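PDB 4PQG: glycosyltransferase Gtf1 from Streptococcus pneumoniae, which is a glycosyltransferase of the GT-B type, with two parallel-sheet Rossmann-like domains and an added antiparallel beta-sheet domain. Local coordinates for residues 443-448 with 482-487. Numbering follows the deposited sequence.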
loop_
_atom_site.group_PDB
_atom_site.type_symbol
_atom_site.label_atom_id
_atom_site.label_comp_id
_atom_site.label_asym_id
_atom_site.label_seq_id
_atom_site.Cartn_x
_atom_site.Cartn_y
_atom_site.Cartn_z
ATOM N N ASP A 443 0.744 -27.771 -8.372
ATOM C CA ASP A 443 2.057 -28.408 -8.351
ATOM C C ASP A 443 2.240 -29.306 -9.564
ATOM O O ASP A 443 1.419 -30.186 -9.817
ATOM C CB ASP A 443 2.268 -29.218 -7.070
ATOM C CG ASP A 443 3.687 -29.762 -6.961
ATOM O OD1 ASP A 443 4.642 -28.979 -7.140
ATOM O OD2 ASP A 443 3.851 -30.979 -6.716
ATOM N N GLY A 444 3.310 -29.058 -10.311
ATOM C CA GLY A 444 3.650 -29.866 -11.465
ATOM C C GLY A 444 2.934 -29.465 -12.740
ATOM O O GLY A 444 3.253 -29.990 -13.804
ATOM N N GLN A 445 1.963 -28.553 -12.643
ATOM C CA GLN A 445 1.181 -28.125 -13.813
ATOM C C GLN A 445 1.555 -26.717 -14.247
ATOM O O GLN A 445 1.772 -26.473 -15.436
ATOM C CB GLN A 445 -0.332 -28.197 -13.543
ATOM C CG GLN A 445 -0.887 -29.582 -13.197
ATOM C CD GLN A 445 -0.745 -30.602 -14.323
ATOM O OE1 GLN A 445 -0.644 -30.250 -15.504
ATOM N NE2 GLN A 445 -0.727 -31.880 -13.955
ATOM N N ASN A 446 1.612 -25.776 -13.297
ATOM C CA ASN A 446 2.071 -24.428 -13.645
ATOM C C ASN A 446 3.285 -23.985 -12.834
ATOM O O ASN A 446 3.579 -22.796 -12.726
ATOM C CB ASN A 446 0.916 -23.398 -13.582
ATOM C CG ASN A 446 0.548 -23.012 -12.165
ATOM O OD1 ASN A 446 0.402 -23.873 -11.288
ATOM N ND2 ASN A 446 0.386 -21.704 -11.927
ATOM N N GLY A 447 4.008 -24.957 -12.294
ATOM C CA GLY A 447 5.162 -24.665 -11.459
ATOM C C GLY A 447 5.255 -25.713 -10.380
ATOM O O GLY A 447 4.849 -26.873 -10.588
ATOM N N TYR A 448 5.779 -25.308 -9.226
ATOM C CA TYR A 448 5.993 -26.224 -8.109
ATOM C C TYR A 448 5.669 -25.634 -6.740
ATOM O O TYR A 448 6.006 -24.491 -6.446
ATOM C CB TYR A 448 7.437 -26.677 -8.067
ATOM C CG TYR A 448 7.936 -27.383 -9.295
ATOM C CD1 TYR A 448 7.439 -28.643 -9.664
ATOM C CD2 TYR A 448 8.936 -26.808 -10.078
ATOM C CE1 TYR A 448 7.919 -29.292 -10.796
ATOM C CE2 TYR A 448 9.425 -27.453 -11.195
ATOM C CZ TYR A 448 8.918 -28.690 -11.547
ATOM O OH TYR A 448 9.418 -29.304 -12.670
ATOM N N ARG A 482 3.758 -22.322 -18.424
ATOM C CA ARG A 482 3.223 -21.032 -18.856
ATOM C C ARG A 482 1.770 -21.147 -19.330
ATOM O O ARG A 482 0.906 -20.371 -18.906
ATOM C CB ARG A 482 4.119 -20.405 -19.936
ATOM C CG ARG A 482 3.436 -19.336 -20.776
ATOM C CD ARG A 482 4.426 -18.551 -21.609
ATOM N NE ARG A 482 5.099 -19.385 -22.605
ATOM C CZ ARG A 482 6.402 -19.653 -22.622
ATOM N NH1 ARG A 482 6.907 -20.414 -23.585
ATOM N NH2 ARG A 482 7.207 -19.182 -21.680
ATOM N N ALA A 483 1.494 -22.139 -20.175
ATOM C CA ALA A 483 0.161 -22.305 -20.744
ATOM C C ALA A 483 -0.851 -22.574 -19.642
ATOM O O ALA A 483 -1.970 -22.057 -19.656
ATOM C CB ALA A 483 0.162 -23.432 -21.777
ATOM N N TYR A 484 -0.428 -23.360 -18.660
ATOM C CA TYR A 484 -1.269 -23.660 -17.526
ATOM C C TYR A 484 -1.502 -22.431 -16.614
ATOM O O TYR A 484 -2.591 -22.280 -16.055
ATOM C CB TYR A 484 -0.703 -24.842 -16.737
ATOM C CG TYR A 484 -1.769 -25.626 -16.033
ATOM C CD1 TYR A 484 -2.307 -26.789 -16.611
ATOM C CD2 TYR A 484 -2.269 -25.203 -14.796
ATOM C CE1 TYR A 484 -3.305 -27.506 -15.961
ATOM C CE2 TYR A 484 -3.261 -25.911 -14.143
ATOM C CZ TYR A 484 -3.775 -27.056 -14.728
ATOM O OH TYR A 484 -4.744 -27.754 -14.067
ATOM N N SER A 485 -0.493 -21.568 -16.480
ATOM C CA SER A 485 -0.646 -20.305 -15.720
ATOM C C SER A 485 -1.743 -19.424 -16.318
ATOM O O SER A 485 -2.645 -18.972 -15.601
ATOM C CB SER A 485 0.673 -19.518 -15.649
ATOM O OG SER A 485 1.526 -20.032 -14.637
ATOM N N TYR A 486 -1.660 -19.188 -17.629
ATOM C CA TYR A 486 -2.719 -18.480 -18.374
ATOM C C TYR A 486 -4.087 -19.130 -18.157
ATOM O O TYR A 486 -5.101 -18.435 -17.972
ATOM C CB TYR A 486 -2.395 -18.490 -19.862
ATOM C CG TYR A 486 -1.334 -17.512 -20.301
ATOM C CD1 TYR A 486 -1.430 -16.154 -19.985
ATOM C CD2 TYR A 486 -0.251 -17.931 -21.090
ATOM C CE1 TYR A 486 -0.463 -15.248 -20.412
ATOM C CE2 TYR A 486 0.716 -17.032 -21.518
ATOM C CZ TYR A 486 0.602 -15.689 -21.174
ATOM O OH TYR A 486 1.551 -14.781 -21.598
ATOM N N GLN A 487 -4.121 -20.464 -18.153
ATOM C CA GLN A 487 -5.361 -21.178 -17.891
ATOM C C GLN A 487 -5.918 -20.870 -16.491
ATOM O O GLN A 487 -7.106 -20.537 -16.348
ATOM C CB GLN A 487 -5.178 -22.688 -18.098
ATOM C CG GLN A 487 -6.459 -23.504 -18.011
ATOM C CD GLN A 487 -6.181 -24.996 -18.069
ATOM O OE1 GLN A 487 -5.552 -25.479 -19.013
ATOM N NE2 GLN A 487 -6.622 -25.729 -17.045
#
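A chi1 of -151° swings the Y484 ring roughly opposite its backbone N, beside the carbonyl carbon, and with CG of Q445 anti to its own carbonyl carbon the tyrosine ring lies flat against the glutamine CB. The contact belongs to the C-terminal Rossmann-like domain of the GT-B fold, where the turn leading into an edge strand, 447-450, of that domain's parallel sheet meets helix 478-489. CB of Q445 stands 3.6 Å from the centroid of the Y484 ring and only 3° off its normal, a CH-pi contact centred on the face. The bent glutamine chain then runs outward past the CZ/CE1 rim, leaving OE1 above the ring plane but outside the ring, 3.8 Å from Y484 CE1, with the amide oblique to the ring. Deeper in, N446 packs its CB at 3.8 Å from Y484 CB, and its amide is held from both ends: OD1 accepts the backbone N-H of E442, while ND2 donates to the carbonyl O of F440. These bonds fix the rotation of the buried amide. S485 OG, also buried, is hydrogen-bonded to the carbonyl O of L426, just ahead of strand 428-431. Between the two side chains runs a weak hydrogen bond, from N446 ND2 to S485 OG, 3.4 Å long with an angle of 158° at the hydrogen.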